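Local coordinates for protein carboxylesterase YbfK (Bacillus subtilis, PDB 4CCY) that hydrolyses carboxylic esters to an alcohol and a carboxylate, as a carboxylesterase of the alpha/beta hydrolase superfamily, at residues A[221-233]-A[252-264]. Residues are numbered along the deposited sequence; the frame is centred on the assembly and turned at random.
Sequences PYVFTDQELKSIQ and AFERASVLVPGIQ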
# COMPACT_ATOMS: atom_id res chain seq x y z
N PRO A 221 0.20 9.95 9.66
CA PRO A 221 -0.79 8.89 9.94
C PRO A 221 -2.09 9.46 10.47
O PRO A 221 -2.08 10.54 11.06
CB PRO A 221 -0.10 8.03 11.01
CG PRO A 221 0.91 8.92 11.64
CD PRO A 221 1.37 9.86 10.56
N TYR A 222 -3.19 8.75 10.24
CA TYR A 222 -4.50 9.23 10.66
C TYR A 222 -5.41 8.09 11.10
O TYR A 222 -5.42 7.02 10.50
CB TYR A 222 -5.15 10.07 9.55
CG TYR A 222 -6.51 10.62 9.90
CD1 TYR A 222 -6.68 11.50 10.97
CD2 TYR A 222 -7.63 10.27 9.15
CE1 TYR A 222 -7.94 12.01 11.29
CE2 TYR A 222 -8.89 10.78 9.45
CZ TYR A 222 -9.03 11.65 10.52
OH TYR A 222 -10.27 12.15 10.82
N VAL A 223 -6.15 8.32 12.18
CA VAL A 223 -7.22 7.40 12.61
C VAL A 223 -8.56 8.00 12.19
O VAL A 223 -8.94 9.09 12.63
CB VAL A 223 -7.17 7.14 14.15
CG1 VAL A 223 -8.36 6.30 14.60
CG2 VAL A 223 -5.85 6.49 14.54
N PHE A 224 -9.28 7.30 11.33
CA PHE A 224 -10.58 7.80 10.88
C PHE A 224 -11.57 7.80 12.04
O PHE A 224 -11.54 6.89 12.88
CB PHE A 224 -11.08 6.99 9.68
CG PHE A 224 -10.20 7.14 8.47
CD1 PHE A 224 -10.35 8.23 7.62
CD2 PHE A 224 -9.18 6.23 8.22
CE1 PHE A 224 -9.51 8.39 6.52
CE2 PHE A 224 -8.34 6.38 7.14
CZ PHE A 224 -8.51 7.45 6.28
N THR A 225 -12.42 8.83 12.11
CA THR A 225 -13.36 8.96 13.23
C THR A 225 -14.53 8.00 13.04
O THR A 225 -14.74 7.49 11.94
CB THR A 225 -13.95 10.38 13.33
OG1 THR A 225 -14.69 10.66 12.14
CG2 THR A 225 -12.85 11.41 13.54
N ASP A 226 -15.28 7.74 14.12
CA ASP A 226 -16.52 6.97 14.01
C ASP A 226 -17.39 7.58 12.92
O ASP A 226 -17.91 6.86 12.08
CB ASP A 226 -17.29 6.97 15.34
CG ASP A 226 -16.54 6.27 16.45
OD1 ASP A 226 -15.39 5.84 16.25
OD2 ASP A 226 -17.11 6.15 17.55
N GLN A 227 -17.51 8.90 12.94
CA GLN A 227 -18.28 9.66 11.95
C GLN A 227 -17.90 9.30 10.52
O GLN A 227 -18.77 9.03 9.69
CB GLN A 227 -18.14 11.17 12.23
CG GLN A 227 -18.76 12.10 11.19
CD GLN A 227 -18.79 13.55 11.65
OE1 GLN A 227 -17.75 14.13 11.99
NE2 GLN A 227 -19.97 14.16 11.65
N GLU A 228 -16.60 9.29 10.21
CA GLU A 228 -16.15 8.97 8.86
C GLU A 228 -16.41 7.51 8.52
O GLU A 228 -16.92 7.22 7.45
CB GLU A 228 -14.68 9.32 8.65
CG GLU A 228 -14.40 10.81 8.71
CD GLU A 228 -12.93 11.13 8.89
OE1 GLU A 228 -12.29 10.63 9.85
OE2 GLU A 228 -12.42 11.89 8.05
N LEU A 229 -16.08 6.61 9.44
CA LEU A 229 -16.18 5.17 9.19
C LEU A 229 -17.62 4.70 8.98
O LEU A 229 -17.88 3.85 8.12
CB LEU A 229 -15.50 4.38 10.31
CG LEU A 229 -13.96 4.47 10.44
CD1 LEU A 229 -13.48 3.52 11.52
CD2 LEU A 229 -13.26 4.14 9.13
N LYS A 230 -18.55 5.26 9.75
CA LYS A 230 -19.97 4.93 9.61
C LYS A 230 -20.53 5.35 8.25
O LYS A 230 -21.54 4.80 7.81
CB LYS A 230 -20.80 5.56 10.72
CG LYS A 230 -20.58 4.97 12.11
CD LYS A 230 -20.88 5.99 13.20
CE LYS A 230 -22.36 6.05 13.53
NZ LYS A 230 -22.64 6.98 14.67
N SER A 231 -19.86 6.31 7.59
CA SER A 231 -20.32 6.86 6.31
C SER A 231 -19.85 6.10 5.08
O SER A 231 -20.25 6.42 3.97
CB SER A 231 -19.90 8.33 6.18
OG SER A 231 -18.53 8.44 5.82
N ILE A 232 -18.98 5.10 5.26
CA ILE A 232 -18.48 4.29 4.14
C ILE A 232 -19.64 3.60 3.41
O ILE A 232 -20.47 2.93 4.03
CB ILE A 232 -17.43 3.26 4.61
CG1 ILE A 232 -16.15 3.98 5.07
CG2 ILE A 232 -17.14 2.22 3.51
CD1 ILE A 232 -15.21 3.13 5.88
N GLN A 233 -19.66 3.76 2.08
CA GLN A 233 -20.72 3.28 1.22
C GLN A 233 -20.24 2.33 0.12
O GLN A 233 -20.93 2.17 -0.90
CB GLN A 233 -21.49 4.47 0.59
CG GLN A 233 -20.63 5.42 -0.25
CD GLN A 233 -21.41 6.56 -0.90
OE1 GLN A 233 -21.80 7.51 -0.23
NE2 GLN A 233 -21.61 6.48 -2.22
N ALA A 252 -8.57 -2.69 16.44
CA ALA A 252 -8.83 -2.16 15.11
C ALA A 252 -9.93 -2.97 14.42
O ALA A 252 -10.86 -2.41 13.85
CB ALA A 252 -7.55 -2.18 14.28
N PHE A 253 -9.80 -4.30 14.51
CA PHE A 253 -10.83 -5.23 14.02
C PHE A 253 -12.21 -4.99 14.64
O PHE A 253 -13.20 -4.79 13.91
CB PHE A 253 -10.37 -6.69 14.23
CG PHE A 253 -11.47 -7.69 14.09
CD1 PHE A 253 -11.87 -8.14 12.83
CD2 PHE A 253 -12.13 -8.19 15.23
CE1 PHE A 253 -12.89 -9.06 12.70
CE2 PHE A 253 -13.16 -9.11 15.10
CZ PHE A 253 -13.54 -9.55 13.84
N GLU A 254 -12.29 -5.00 15.97
CA GLU A 254 -13.54 -4.72 16.68
C GLU A 254 -14.18 -3.39 16.25
O GLU A 254 -15.38 -3.34 15.91
CB GLU A 254 -13.33 -4.76 18.20
CG GLU A 254 -13.17 -6.17 18.75
CD GLU A 254 -13.20 -6.23 20.27
OE1 GLU A 254 -13.86 -5.37 20.89
OE2 GLU A 254 -12.59 -7.15 20.84
N ARG A 255 -13.38 -2.33 16.25
CA ARG A 255 -13.84 -1.00 15.84
C ARG A 255 -14.37 -0.97 14.40
O ARG A 255 -15.49 -0.50 14.14
CB ARG A 255 -12.73 0.04 16.06
CG ARG A 255 -13.24 1.47 16.06
CD ARG A 255 -12.17 2.50 16.42
NE ARG A 255 -12.70 3.83 16.13
CZ ARG A 255 -12.39 4.58 15.08
NH1 ARG A 255 -11.47 4.18 14.21
NH2 ARG A 255 -12.98 5.76 14.91
N ALA A 256 -13.59 -1.48 13.46
CA ALA A 256 -14.00 -1.53 12.05
C ALA A 256 -15.29 -2.33 11.86
O ALA A 256 -16.21 -1.90 11.16
CB ALA A 256 -12.89 -2.10 11.19
N SER A 257 -15.35 -3.51 12.50
CA SER A 257 -16.51 -4.39 12.42
C SER A 257 -17.78 -3.71 12.90
O SER A 257 -18.84 -3.90 12.31
CB SER A 257 -16.27 -5.67 13.22
OG SER A 257 -15.27 -6.46 12.59
N VAL A 258 -17.67 -2.90 13.94
CA VAL A 258 -18.83 -2.21 14.52
C VAL A 258 -19.29 -1.05 13.62
O VAL A 258 -20.49 -0.88 13.41
CB VAL A 258 -18.55 -1.69 15.95
CG1 VAL A 258 -19.72 -0.85 16.47
CG2 VAL A 258 -18.32 -2.86 16.91
N LEU A 259 -18.34 -0.29 13.10
CA LEU A 259 -18.65 0.99 12.46
C LEU A 259 -18.93 0.94 10.96
O LEU A 259 -19.80 1.65 10.47
CB LEU A 259 -17.55 2.03 12.76
CG LEU A 259 -17.37 2.37 14.25
CD1 LEU A 259 -16.11 3.18 14.46
CD2 LEU A 259 -18.59 3.08 14.84
N VAL A 260 -18.19 0.11 10.22
CA VAL A 260 -18.26 0.12 8.75
C VAL A 260 -19.36 -0.81 8.22
O VAL A 260 -19.25 -2.02 8.37
CB VAL A 260 -16.90 -0.26 8.12
CG1 VAL A 260 -16.94 -0.11 6.62
CG2 VAL A 260 -15.75 0.57 8.71
N PRO A 261 -20.41 -0.25 7.57
CA PRO A 261 -21.52 -1.04 7.03
C PRO A 261 -21.11 -2.12 6.00
O PRO A 261 -20.48 -1.81 4.99
CB PRO A 261 -22.42 0.01 6.35
CG PRO A 261 -22.07 1.29 7.02
CD PRO A 261 -20.59 1.19 7.29
N GLY A 262 -21.48 -3.36 6.28
CA GLY A 262 -21.22 -4.48 5.37
C GLY A 262 -19.77 -4.91 5.26
O GLY A 262 -19.43 -5.66 4.35
N ILE A 263 -18.92 -4.47 6.19
CA ILE A 263 -17.48 -4.80 6.13
C ILE A 263 -17.23 -6.30 6.31
O ILE A 263 -17.90 -6.97 7.10
CB ILE A 263 -16.63 -4.00 7.15
CG1 ILE A 263 -15.13 -4.16 6.86
CG2 ILE A 263 -16.92 -4.44 8.60
CD1 ILE A 263 -14.26 -3.04 7.39
N GLN A 264 -16.27 -6.81 5.55
CA GLN A 264 -15.71 -8.12 5.83
C GLN A 264 -14.32 -7.90 6.42
O GLN A 264 -13.40 -7.47 5.73
CB GLN A 264 -15.68 -8.98 4.57
CG GLN A 264 -17.08 -9.21 4.01
CD GLN A 264 -17.11 -9.83 2.63
OE1 GLN A 264 -16.20 -10.56 2.24
NE2 GLN A 264 -18.17 -9.55 1.87
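The carbonyl oxygen of Phe-224 is gripped end-on by both terminal nitrogens of Arg-255, with NH2 at 2.7 Å from Phe-224 O and NH1 at 3.0 Å. The NH2 bond uses a lone pair in the carbonyl plane. NH2 also forms a salt bridge with Asp-226 OD1 at 2.8 Å, the oxygen lying 20° out of the guanidinium plane. With CG anti to the backbone N (chi1 -163°) and the chain extended to NE, Arg-255 carries its guanidinium across to segment 221-233. Leu-229 CD1 lies over one face of the guanidinium, 3.4 Å from Arg-255 NH1, while NH1 also donates a hydrogen bond to Phe-158 O in a nearby loop. A methionine here would probably leave Phe-224 O without these two donors and the Asp-226 carboxylate without its cationic mate. Beyond this polar end, Leu-229 CD1 meets Leu-259 CD1 at 4.0 Å, and Ile-232 CD1 reaches Val-260 CG1 at 3.7 Å. Lys-230 CA approaches Leu-259 O in a CA-H...O contact, and Pro-261 CG rests against Lys-230 O. Helices 226-230 and 252-259, inclined at 58°, flank strand 236-241 in sequence; one cation from the latter answers both the carbonyl ahead of the former and its first-turn carboxylate, a polar link continued by apolar packing.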